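Side-chain contacts in 6-aminohexanoate-cyclic-dimer hydrolase (Arthrobacter sp., PDB 3A2Q), which hydrolyses the cyclic dimer of 6-aminohexanoate, a by-product of nylon-6 manufacture, opening it to the linear dimer: residues I82-S85 / M90-S93; A44-L49 / E132-T137; R191-P196 / G458-L463; A174-A179 / Q433-L438; I315-I320 / W345-R350. The protein carries 1 engineered substitution. One frame throughout, in Å; residues are numbered along the deposited sequence.

Contact 1: I82-S85 / M90-S93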
# COMPACT_ATOMS: atom_id res chain seq x y z
N ILE A 82 6.75 11.56 -16.65
CA ILE A 82 6.44 12.62 -15.70
C ILE A 82 6.49 12.09 -14.27
O ILE A 82 6.00 10.99 -13.99
CB ILE A 82 5.03 13.20 -15.97
CG1 ILE A 82 5.00 13.91 -17.32
CG2 ILE A 82 4.64 14.16 -14.86
CD1 ILE A 82 5.87 15.14 -17.37
N ASN A 83 7.08 12.87 -13.37
CA ASN A 83 7.19 12.48 -11.96
C ASN A 83 6.85 13.70 -11.11
O ASN A 83 7.65 14.63 -10.99
CB ASN A 83 8.62 12.03 -11.65
CG ASN A 83 8.79 11.57 -10.22
OD1 ASN A 83 9.84 11.79 -9.61
ND2 ASN A 83 7.77 10.92 -9.67
N THR A 84 5.67 13.69 -10.49
CA THR A 84 5.24 14.83 -9.68
C THR A 84 5.23 14.60 -8.18
O THR A 84 5.46 15.54 -7.40
CB THR A 84 3.81 15.28 -10.08
OG1 THR A 84 2.87 14.27 -9.71
CG2 THR A 84 3.72 15.52 -11.58
N SER A 85 4.97 13.37 -7.76
CA SER A 85 4.89 13.05 -6.33
C SER A 85 3.78 13.92 -5.76
O SER A 85 3.73 14.19 -4.56
CB SER A 85 6.21 13.37 -5.63
OG SER A 85 7.23 12.47 -6.02
N MET A 90 6.14 20.71 -8.63
CA MET A 90 6.77 19.72 -9.50
C MET A 90 5.93 19.40 -10.72
O MET A 90 6.46 19.14 -11.80
CB MET A 90 7.04 18.42 -8.72
CG MET A 90 8.11 18.53 -7.65
SD MET A 90 9.72 19.02 -8.32
CE MET A 90 10.12 17.59 -9.28
N LYS A 91 4.61 19.42 -10.57
CA LYS A 91 3.73 19.13 -11.68
C LYS A 91 3.90 20.17 -12.78
O LYS A 91 3.93 19.85 -13.97
CB LYS A 91 2.27 19.11 -11.22
CG LYS A 91 1.29 18.76 -12.33
CD LYS A 91 -0.15 18.78 -11.86
CE LYS A 91 -1.07 18.40 -13.01
NZ LYS A 91 -2.50 18.45 -12.62
N GLU A 92 4.01 21.43 -12.37
CA GLU A 92 4.18 22.54 -13.30
C GLU A 92 5.52 22.49 -14.03
O GLU A 92 5.61 22.86 -15.20
CB GLU A 92 4.04 23.86 -12.55
CG GLU A 92 2.66 24.06 -11.93
CD GLU A 92 2.62 25.23 -10.97
OE1 GLU A 92 1.50 25.57 -10.51
OE2 GLU A 92 3.69 25.79 -10.66
N SER A 93 6.55 22.02 -13.33
CA SER A 93 7.89 21.94 -13.89
C SER A 93 7.98 20.97 -15.07
O SER A 93 8.90 21.07 -15.88
CB SER A 93 8.89 21.50 -12.82
OG SER A 93 8.80 20.11 -12.59
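The carbonyl oxygen of N83 has the methyl CE of M90 as its neighbour across the contact, 4.2 Å away; the methionine gets there by folding back on itself, bent at both chi2 and chi3. A flexible, unbranched thioether suits a buried place that needs such a curl. The amide of N83 is turned to other work, its ND2 bonding to OD1 of D73. T84 follows and carries most of the contact. Its O lies 3.5 Å from CB of M90, and its methyl CG2 rests 3.6 Å from CA of K91, with CB of the lysine next at 3.9 Å. The loop 82-85 thus closes back on helix 88-93, a short-range loop-helix contact of the amidase chain that joins the residues following strand 68-72 to the next helix. Threonine fits because its two branches divide the labour: with OG1 set between backbone N and carbonyl carbon (chi1 68°), the methyl faces the helix while OG1 bonds to OD2 of D73 and to NE1 of W134. K91 lies alongside T84, pointing the same way, and its fully extended chain carries NZ past the loop to the carbonyl oxygen of A133.

Contact 2: A44-L49 / E132-T137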
# COMPACT_ATOMS: atom_id res chain seq x y z
N ALA A 44 -8.19 7.95 -10.83
CA ALA A 44 -7.21 7.02 -10.26
C ALA A 44 -5.88 7.10 -11.00
O ALA A 44 -4.83 7.31 -10.38
CB ALA A 44 -7.77 5.61 -10.31
N VAL A 45 -5.92 6.90 -12.31
CA VAL A 45 -4.73 6.98 -13.15
C VAL A 45 -4.56 8.44 -13.53
O VAL A 45 -5.39 8.99 -14.26
CB VAL A 45 -4.88 6.15 -14.44
CG1 VAL A 45 -3.64 6.32 -15.32
CG2 VAL A 45 -5.07 4.69 -14.10
N ILE A 46 -3.52 9.09 -13.02
CA ILE A 46 -3.31 10.50 -13.33
C ILE A 46 -2.35 10.75 -14.48
O ILE A 46 -2.36 11.82 -15.08
CB ILE A 46 -2.77 11.28 -12.11
CG1 ILE A 46 -1.53 10.58 -11.54
CG2 ILE A 46 -3.85 11.41 -11.06
CD1 ILE A 46 -0.85 11.37 -10.45
N ILE A 47 -1.55 9.74 -14.81
CA ILE A 47 -0.58 9.86 -15.89
C ILE A 47 -0.62 8.62 -16.76
O ILE A 47 0.10 7.66 -16.51
CB ILE A 47 0.86 10.02 -15.36
CG1 ILE A 47 0.94 11.23 -14.42
CG2 ILE A 47 1.82 10.19 -16.52
CD1 ILE A 47 2.24 11.31 -13.64
N PRO A 48 -1.48 8.61 -17.79
CA PRO A 48 -1.57 7.45 -18.67
C PRO A 48 -0.29 7.30 -19.48
O PRO A 48 0.34 8.29 -19.84
CB PRO A 48 -2.77 7.78 -19.57
CG PRO A 48 -2.80 9.27 -19.57
CD PRO A 48 -2.49 9.62 -18.14
N LEU A 49 0.10 6.05 -19.73
CA LEU A 49 1.31 5.75 -20.50
C LEU A 49 0.95 4.69 -21.53
O LEU A 49 1.62 3.66 -21.64
CB LEU A 49 2.41 5.22 -19.58
CG LEU A 49 2.87 6.14 -18.45
CD1 LEU A 49 3.83 5.38 -17.54
CD2 LEU A 49 3.54 7.37 -19.03
N GLU A 132 -3.92 18.57 -3.89
CA GLU A 132 -4.33 19.81 -4.55
C GLU A 132 -3.89 19.75 -6.01
O GLU A 132 -4.59 20.23 -6.91
CB GLU A 132 -3.68 21.01 -3.87
CG GLU A 132 -4.28 21.39 -2.53
CD GLU A 132 -3.48 22.46 -1.81
OE1 GLU A 132 -2.93 23.36 -2.48
OE2 GLU A 132 -3.40 22.40 -0.56
N ALA A 133 -2.73 19.14 -6.25
CA ALA A 133 -2.16 19.03 -7.58
C ALA A 133 -2.98 18.26 -8.62
O ALA A 133 -3.11 18.72 -9.75
CB ALA A 133 -0.76 18.43 -7.49
N TRP A 134 -3.52 17.11 -8.25
CA TRP A 134 -4.30 16.31 -9.20
C TRP A 134 -5.78 16.15 -8.90
O TRP A 134 -6.53 15.62 -9.72
CB TRP A 134 -3.69 14.92 -9.35
CG TRP A 134 -2.32 14.90 -9.94
CD1 TRP A 134 -1.13 14.91 -9.26
CD2 TRP A 134 -1.99 14.84 -11.33
NE1 TRP A 134 -0.08 14.86 -10.15
CE2 TRP A 134 -0.58 14.82 -11.42
CE3 TRP A 134 -2.74 14.81 -12.51
CZ2 TRP A 134 0.09 14.77 -12.65
CZ3 TRP A 134 -2.08 14.76 -13.73
CH2 TRP A 134 -0.67 14.74 -13.79
N GLY A 135 -6.21 16.61 -7.73
CA GLY A 135 -7.61 16.46 -7.39
C GLY A 135 -7.82 15.15 -6.66
O GLY A 135 -6.92 14.31 -6.62
N ALA A 136 -8.99 14.96 -6.09
CA ALA A 136 -9.28 13.75 -5.33
C ALA A 136 -9.52 12.51 -6.17
O ALA A 136 -10.06 12.58 -7.28
CB ALA A 136 -10.49 13.99 -4.43
N THR A 137 -9.09 11.37 -5.65
CA THR A 137 -9.34 10.10 -6.31
C THR A 137 -10.58 9.62 -5.57
O THR A 137 -10.62 9.68 -4.34
CB THR A 137 -8.20 9.08 -6.11
OG1 THR A 137 -7.03 9.52 -6.80
CG2 THR A 137 -8.61 7.71 -6.65
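I46 crosses the indole of W134 at about a right angle, its CB and CD1 over one face, and this is where the contact is tight. The terminal methyl CD1 stands over the five-membered ring, 3.5 Å from the centroid and only 7° off the ring normal, a CH-pi contact. CB of I46 takes the six-membered part of the same face, 3.6 Å from CE3. The spread is possible because CG1 sits between backbone N and carbonyl carbon (chi1 53°) and then runs out straight, carrying CD1 across the indole; a beta-branched isoleucine can cover both rings at once. The backbone joins in, with O of I46 at 3.2 Å from CZ3 of W134. I47 adds a lighter touch, its CG1 3.9 Å from CH2 of W134 and approaching the ring obliquely.

The indole, though partly exposed, is thus gripped closely, whereas the other end only brushes at one methyl: CG2 of T137 reaches CA of A44 at 3.9 Å and CB at 4.3 Å. T137 works with both branches, since OG1 bonds to the carbonyl oxygen of N43.

I46 and I47 both face K117, forming a classic beta bulge in strand 45-48 at one edge of the large mixed sheet. The loop between strand 113-118 and helix 152-159 packs on this bulge, and the ring of W134 also takes a cation-pi contact from K91 of helix 88-93.

Contact 3: R191-P196 / G458-L463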
# COMPACT_ATOMS: atom_id res chain seq x y z
N ARG A 191 10.07 -5.93 5.91
CA ARG A 191 11.00 -4.84 5.61
C ARG A 191 12.20 -5.43 4.86
O ARG A 191 12.73 -6.46 5.27
CB ARG A 191 11.46 -4.18 6.92
CG ARG A 191 12.61 -3.19 6.77
CD ARG A 191 13.01 -2.64 8.13
NE ARG A 191 11.96 -1.79 8.69
CZ ARG A 191 11.63 -1.75 9.98
NH1 ARG A 191 12.26 -2.52 10.86
NH2 ARG A 191 10.67 -0.93 10.39
N GLY A 192 12.61 -4.79 3.78
CA GLY A 192 13.75 -5.27 3.02
C GLY A 192 13.44 -6.35 2.00
O GLY A 192 14.37 -6.94 1.44
N ARG A 193 12.16 -6.63 1.77
CA ARG A 193 11.78 -7.65 0.80
C ARG A 193 11.86 -7.09 -0.62
O ARG A 193 12.44 -7.72 -1.51
CB ARG A 193 10.35 -8.14 1.06
CG ARG A 193 9.86 -9.22 0.09
CD ARG A 193 10.60 -10.55 0.31
NE ARG A 193 10.31 -11.13 1.62
CZ ARG A 193 11.06 -12.06 2.20
NH1 ARG A 193 12.15 -12.52 1.60
NH2 ARG A 193 10.72 -12.52 3.40
N ILE A 194 11.28 -5.91 -0.82
CA ILE A 194 11.25 -5.28 -2.13
C ILE A 194 12.12 -4.03 -2.18
O ILE A 194 11.94 -3.11 -1.38
CB ILE A 194 9.82 -4.87 -2.52
CG1 ILE A 194 8.89 -6.09 -2.46
CG2 ILE A 194 9.81 -4.25 -3.92
CD1 ILE A 194 7.45 -5.80 -2.87
N SER A 195 13.04 -3.98 -3.14
CA SER A 195 13.92 -2.82 -3.25
C SER A 195 13.24 -1.58 -3.81
O SER A 195 12.52 -1.66 -4.81
CB SER A 195 15.12 -3.15 -4.15
OG SER A 195 15.91 -2.00 -4.31
N PRO A 196 13.46 -0.42 -3.17
CA PRO A 196 12.89 0.87 -3.59
C PRO A 196 13.97 1.66 -4.34
O PRO A 196 13.77 2.82 -4.69
CB PRO A 196 12.55 1.53 -2.28
CG PRO A 196 13.73 1.14 -1.44
CD PRO A 196 13.97 -0.33 -1.79
N GLY A 458 9.61 -11.86 8.02
CA GLY A 458 10.05 -12.73 6.95
C GLY A 458 9.18 -13.92 6.58
O GLY A 458 9.53 -14.67 5.67
N ARG A 459 8.06 -14.10 7.26
CA ARG A 459 7.20 -15.26 6.98
C ARG A 459 6.02 -15.05 6.02
O ARG A 459 4.89 -15.44 6.33
CB ARG A 459 6.69 -15.86 8.28
CG ARG A 459 7.78 -16.33 9.24
CD ARG A 459 8.78 -17.23 8.53
NE ARG A 459 8.17 -18.40 7.92
CZ ARG A 459 7.83 -19.50 8.58
NH1 ARG A 459 8.03 -19.59 9.89
NH2 ARG A 459 7.30 -20.53 7.93
N GLU A 460 6.28 -14.45 4.87
CA GLU A 460 5.24 -14.25 3.88
C GLU A 460 4.71 -15.61 3.42
O GLU A 460 3.57 -15.74 3.01
CB GLU A 460 5.77 -13.49 2.66
CG GLU A 460 5.85 -11.98 2.85
CD GLU A 460 7.20 -11.52 3.36
OE1 GLU A 460 7.74 -12.16 4.28
OE2 GLU A 460 7.70 -10.51 2.83
N ASP A 461 5.56 -16.63 3.51
CA ASP A 461 5.13 -17.96 3.10
C ASP A 461 3.92 -18.42 3.90
O ASP A 461 2.92 -18.86 3.33
CB ASP A 461 6.29 -18.97 3.22
CG ASP A 461 6.82 -19.08 4.64
OD1 ASP A 461 7.13 -18.04 5.25
OD2 ASP A 461 6.95 -20.22 5.14
N LEU A 462 3.98 -18.30 5.23
CA LEU A 462 2.86 -18.68 6.08
C LEU A 462 1.69 -17.74 5.86
O LEU A 462 0.53 -18.16 5.78
CB LEU A 462 3.26 -18.62 7.56
CG LEU A 462 4.27 -19.63 8.10
CD1 LEU A 462 4.47 -19.38 9.59
CD2 LEU A 462 3.75 -21.05 7.87
N LEU A 463 2.01 -16.46 5.75
CA LEU A 463 0.97 -15.45 5.54
C LEU A 463 0.15 -15.72 4.29
O LEU A 463 -1.08 -15.70 4.34
CB LEU A 463 1.61 -14.06 5.46
CG LEU A 463 0.64 -12.88 5.37
CD1 LEU A 463 -0.23 -12.81 6.63
CD2 LEU A 463 1.44 -11.61 5.20
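R193 and E460 come at each other from opposite directions and meet in a two-point, side-on salt bridge. NE of R193 gives a nearly straight bond to OE2 of E460, 2.9 Å long with an N-H...O angle of 167°, and NH2 of R193 reaches OE1 of E460 at 3.1 Å. The two flat groups are not coplanar: their planes stand 63° apart. OE2 lies close to the guanidinium plane, yet both nitrogens meet the carboxylate oxygens from above the carboxylate plane. Bends in both chains make this possible. R193 leaves the backbone with CG anti to N and then turns at chi2 and chi3, presenting its NE side, while E460 is bent at chi2.

The bridge ties the loop between strand 185-188 and helix 202-207 to the first turn of helix 460-473, of which R459 is the N-cap residue. An arginine suits the loop side because its several donors serve more than one partner: NH1 also bonds to the carbonyl oxygen of P241. The glutamate is shared too: its OE1 is hydrogen-bonded to OG1 of T190.

G458 brings its carbonyl oxygen to 3.3 Å from NH2 of R193, at the guanidinium edge; glycine readily takes the positive phi (79°) of this turn before the helix. Next along, R459 grips D461 within the same segment, NH2 to OD2 at 2.8 Å and NE to OD1, both carboxylate oxygens using their syn lone pairs and lying in the guanidinium plane.

Contact 4: A174-A179 / Q433-L438. Engineered in segment 174-179: A174 (natural residue Ser). With ACA (6-aminohexanoic acid), chain C.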
# COMPACT_ATOMS: atom_id res chain seq x y z
N ALA A 174 -0.09 2.80 3.97
CA ALA A 174 -0.41 3.30 2.62
C ALA A 174 -0.76 2.29 1.52
O ALA A 174 -1.20 2.69 0.44
CB ALA A 174 0.70 4.23 2.15
N VAL A 175 -0.52 1.00 1.74
CA VAL A 175 -0.93 0.01 0.74
C VAL A 175 -2.13 -0.72 1.33
O VAL A 175 -3.16 -0.90 0.67
CB VAL A 175 0.19 -1.01 0.42
CG1 VAL A 175 -0.42 -2.29 -0.14
CG2 VAL A 175 1.16 -0.43 -0.59
N ARG A 176 -2.00 -1.14 2.58
CA ARG A 176 -3.06 -1.86 3.26
C ARG A 176 -4.34 -1.05 3.43
O ARG A 176 -5.43 -1.57 3.25
CB ARG A 176 -2.56 -2.35 4.63
CG ARG A 176 -1.50 -3.45 4.53
CD ARG A 176 -0.76 -3.59 5.87
NE ARG A 176 0.14 -2.46 6.07
CZ ARG A 176 0.62 -2.08 7.25
NH1 ARG A 176 0.29 -2.73 8.36
NH2 ARG A 176 1.44 -1.03 7.33
N ILE A 177 -4.21 0.24 3.75
CA ILE A 177 -5.39 1.08 3.93
C ILE A 177 -6.20 1.21 2.64
O ILE A 177 -7.40 0.93 2.63
CB ILE A 177 -4.99 2.48 4.49
CG1 ILE A 177 -4.42 2.31 5.90
CG2 ILE A 177 -6.20 3.41 4.53
CD1 ILE A 177 -3.74 3.53 6.48
N PRO A 178 -5.57 1.62 1.53
CA PRO A 178 -6.33 1.74 0.28
C PRO A 178 -6.93 0.40 -0.14
O PRO A 178 -8.00 0.36 -0.75
CB PRO A 178 -5.28 2.23 -0.72
CG PRO A 178 -4.31 2.98 0.14
CD PRO A 178 -4.19 2.11 1.36
N ALA A 179 -6.24 -0.70 0.18
CA ALA A 179 -6.74 -2.03 -0.16
C ALA A 179 -8.01 -2.31 0.64
O ALA A 179 -9.00 -2.79 0.09
CB ALA A 179 -5.68 -3.10 0.14
N GLN A 433 7.16 -6.35 10.11
CA GLN A 433 6.54 -7.64 9.82
C GLN A 433 5.63 -7.60 8.61
O GLN A 433 4.99 -6.59 8.33
CB GLN A 433 5.75 -8.12 11.03
CG GLN A 433 6.61 -8.43 12.23
CD GLN A 433 5.81 -8.46 13.50
OE1 GLN A 433 5.29 -7.43 13.94
NE2 GLN A 433 5.70 -9.63 14.11
N PRO A 434 5.54 -8.73 7.89
CA PRO A 434 4.68 -8.79 6.70
C PRO A 434 3.22 -8.73 7.16
O PRO A 434 2.82 -9.41 8.11
CB PRO A 434 5.06 -10.13 6.08
CG PRO A 434 5.41 -10.97 7.27
CD PRO A 434 6.19 -10.02 8.15
N ALA A 435 2.42 -7.91 6.48
CA ALA A 435 1.02 -7.75 6.85
C ALA A 435 0.19 -7.57 5.60
O ALA A 435 0.51 -6.74 4.75
CB ALA A 435 0.85 -6.54 7.77
N ILE A 436 -0.89 -8.33 5.50
CA ILE A 436 -1.73 -8.27 4.32
C ILE A 436 -3.18 -7.94 4.66
O ILE A 436 -3.69 -8.35 5.71
CB ILE A 436 -1.67 -9.62 3.56
CG1 ILE A 436 -2.30 -9.50 2.17
CG2 ILE A 436 -2.37 -10.71 4.36
CD1 ILE A 436 -2.02 -10.70 1.28
N SER A 437 -3.82 -7.15 3.81
CA SER A 437 -5.23 -6.81 4.00
C SER A 437 -6.01 -7.60 2.96
O SER A 437 -5.69 -7.53 1.77
CB SER A 437 -5.47 -5.32 3.79
OG SER A 437 -6.84 -5.01 4.01
N LEU A 438 -7.01 -8.36 3.40
CA LEU A 438 -7.84 -9.17 2.52
C LEU A 438 -9.24 -8.56 2.51
O LEU A 438 -9.77 -8.22 3.57
CB LEU A 438 -7.92 -10.61 3.03
CG LEU A 438 -6.57 -11.33 3.18
CD1 LEU A 438 -6.80 -12.74 3.72
CD2 LEU A 438 -5.86 -11.38 1.84
C ACA C . 1.86 6.52 3.98
O ACA C . 2.25 5.47 4.48
C2 ACA C . 0.66 7.27 4.54
C3 ACA C . 0.88 7.74 5.98
C4 ACA C . 1.63 9.07 6.06
C5 ACA C . 2.46 9.16 7.34
C6 ACA C . 3.43 10.33 7.34
N ACA C . 4.73 9.99 6.76
O HOH W 1 -8.65 -5.65 1.85
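R176 starts its path at CB, 4.2 Å from CB of S437 on the facing strand. From there the chain, its CG placed anti to the carbonyl carbon (chi1 -69°), runs beside A435, whose O is 3.9 Å from CG. CD comes closer, 3.6 Å from that same O and 3.9 Å from CB of A435. A bend at chi3 then turns the guanidinium, so that NH1 passes 3.9 Å from CB of A435 before the tip leaves this strand. There NH2 makes a salt bridge to D170, while NH1 bonds to the carbonyl oxygen of T425 and to OE1 of Q452. Helix 176-182 packs here against strand 435-442 of the mixed sheet in the amidase fold, and alanine and serine suit the strand face because they are small enough to let the helix come near. CB of S437 also lies 4.3 Å from CB of A179, and its OG bonds to T388 and to a water that bonds weakly to O of A179.

Just ahead of the helix stands A174, an engineered residue replacing the serine that, by similarity, forms the acyl-ester intermediate; its CB lies 3.1 Å from O of bound 6-aminohexanoic acid, which is hydrogen-bonded to the backbone N of A171 and A172.

Contact 5: I315-I320 / W345-R350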
# COMPACT_ATOMS: atom_id res chain seq x y z
N ILE A 315 10.52 11.97 12.91
CA ILE A 315 11.30 11.46 11.80
C ILE A 315 10.62 11.86 10.50
O ILE A 315 11.29 12.23 9.53
CB ILE A 315 11.43 9.93 11.88
CG1 ILE A 315 12.28 9.56 13.10
CG2 ILE A 315 12.04 9.39 10.60
CD1 ILE A 315 12.32 8.07 13.40
N CYS A 316 9.30 11.79 10.48
CA CYS A 316 8.53 12.15 9.29
C CYS A 316 8.71 13.64 8.94
O CYS A 316 8.76 13.99 7.76
CB CYS A 316 7.05 11.83 9.49
SG CYS A 316 6.66 10.07 9.32
N ASP A 317 8.81 14.50 9.95
CA ASP A 317 9.00 15.92 9.69
C ASP A 317 10.29 16.12 8.90
O ASP A 317 10.32 16.85 7.92
CB ASP A 317 9.10 16.73 10.99
CG ASP A 317 7.77 16.85 11.71
OD1 ASP A 317 6.72 16.72 11.04
OD2 ASP A 317 7.78 17.08 12.94
N VAL A 318 11.35 15.45 9.35
CA VAL A 318 12.66 15.53 8.71
C VAL A 318 12.63 14.95 7.30
O VAL A 318 13.21 15.52 6.38
CB VAL A 318 13.73 14.80 9.56
CG1 VAL A 318 15.05 14.68 8.79
CG2 VAL A 318 13.94 15.55 10.86
N ALA A 319 11.95 13.82 7.14
CA ALA A 319 11.87 13.16 5.83
C ALA A 319 11.17 14.01 4.77
O ALA A 319 11.65 14.11 3.65
CB ALA A 319 11.16 11.81 5.97
N ILE A 320 10.03 14.60 5.12
CA ILE A 320 9.32 15.43 4.16
C ILE A 320 10.13 16.68 3.85
O ILE A 320 10.24 17.10 2.70
CB ILE A 320 7.92 15.84 4.68
CG1 ILE A 320 7.03 14.60 4.81
CG2 ILE A 320 7.28 16.85 3.73
CD1 ILE A 320 6.81 13.89 3.49
N TRP A 345 4.64 22.24 4.09
CA TRP A 345 5.53 23.34 4.43
C TRP A 345 5.74 23.46 5.94
O TRP A 345 6.84 23.78 6.39
CB TRP A 345 5.01 24.66 3.88
CG TRP A 345 6.03 25.74 3.96
CD1 TRP A 345 6.05 26.78 4.84
CD2 TRP A 345 7.23 25.83 3.19
NE1 TRP A 345 7.20 27.52 4.67
CE2 TRP A 345 7.94 26.96 3.66
CE3 TRP A 345 7.78 25.07 2.15
CZ2 TRP A 345 9.17 27.35 3.12
CZ3 TRP A 345 9.01 25.46 1.62
CH2 TRP A 345 9.69 26.58 2.11
N GLU A 346 4.70 23.20 6.71
CA GLU A 346 4.80 23.31 8.16
C GLU A 346 5.87 22.37 8.72
O GLU A 346 6.51 22.67 9.73
CB GLU A 346 3.45 23.00 8.80
CG GLU A 346 3.38 23.36 10.27
CD GLU A 346 1.96 23.33 10.79
OE1 GLU A 346 1.10 24.02 10.21
OE2 GLU A 346 1.70 22.62 11.79
N MET A 347 6.07 21.23 8.05
CA MET A 347 7.07 20.25 8.48
C MET A 347 8.49 20.75 8.24
O MET A 347 9.43 20.29 8.89
CB MET A 347 6.84 18.92 7.75
CG MET A 347 5.50 18.29 8.06
SD MET A 347 5.24 16.73 7.19
CE MET A 347 4.60 17.30 5.66
N VAL A 348 8.65 21.68 7.31
CA VAL A 348 9.96 22.25 7.01
C VAL A 348 10.46 22.98 8.24
O VAL A 348 11.61 22.83 8.65
CB VAL A 348 9.89 23.24 5.83
CG1 VAL A 348 11.27 23.85 5.57
CG2 VAL A 348 9.39 22.54 4.58
N LYS A 349 9.58 23.77 8.84
CA LYS A 349 9.92 24.53 10.04
C LYS A 349 10.19 23.58 11.19
O LYS A 349 11.18 23.72 11.90
CB LYS A 349 8.76 25.47 10.40
CG LYS A 349 9.03 26.37 11.60
CD LYS A 349 7.86 27.32 11.84
CE LYS A 349 8.13 28.24 13.01
NZ LYS A 349 8.34 27.47 14.27
N ARG A 350 9.31 22.60 11.37
CA ARG A 350 9.49 21.64 12.46
C ARG A 350 10.82 20.90 12.32
O ARG A 350 11.51 20.66 13.31
CB ARG A 350 8.33 20.64 12.49
CG ARG A 350 7.01 21.25 12.94
CD ARG A 350 6.15 20.23 13.68
NE ARG A 350 5.62 19.19 12.81
CZ ARG A 350 4.55 19.32 12.04
NH1 ARG A 350 3.87 20.46 12.03
NH2 ARG A 350 4.13 18.31 11.29
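The short helical segments 315-320 and 345-350 cross at -111°, their axes 8.0 Å apart at closest approach, with D317 and M347 nearest each other by CA. D317 and R350 form the polar half of the contact. NE of R350 bonds to OD2 of D317 at 3.0 Å, and NH2 of R350 bonds to OD1 of D317, also at 3.0 Å, though the second bond is the more bent. The carboxylate and guanidinium planes stand 63° apart; NE meets OD2 from above the carboxylate plane, whereas NH2 meets OD1 on its syn side, tilted from the plane. R350 achieves this side-on grip by bending at chi2 and chi3, and its remaining nitrogen NH1 makes a salt bridge to OE2 of E346 one turn earlier. Arginine suits the place because it can serve two acids at once.

The apolar half is M347 against I320. The methionine runs out past D317, where CG lies 3.6 Å from OD1, and a turn at chi3 (-86°) lays SD beside CG1 of I320 at 3.7 Å. CE is closer still, 3.3 Å from CG2 of I320, tighter than usual for two carbons. A slim thioether can slip between the acid and the branched isoleucine.

C316 and I320 belong to the pockets of bound 6-aminohexanoic acid, so this junction of helices 308-331 and 342-352 backs the ligand site. The buried acid D317, held by two nitrogens of R350 and weakly by NE2 of Q411, probably stays ionised; R350, shared between two acids, would offset their charge only in part.

How the contacts relate
Contacts 1 and 2 are neighbours, with centres 11 Å apart, and contact 1 is nested in the chain loop that contact 2 closes; they meet where loop 82-85 and helix 88-93 lie against loop 132-137. Contacts 3 and 4 form a second pair, 13 Å between centres, whose segments alternate along the chain; P434 and I436 pack on E460 and L463, laying helix 460-473 on strand 435-442. Contacts 2 and 4 both reach the mixed sheet, one at its edge strand 45-48 and one near its middle. Contact 5, nested within the loops of contacts 3 and 4, lies about 25 Å from contact 4 between centres, yet both supply residues to the ligand pockets, so distant parts of the chain build one binding site.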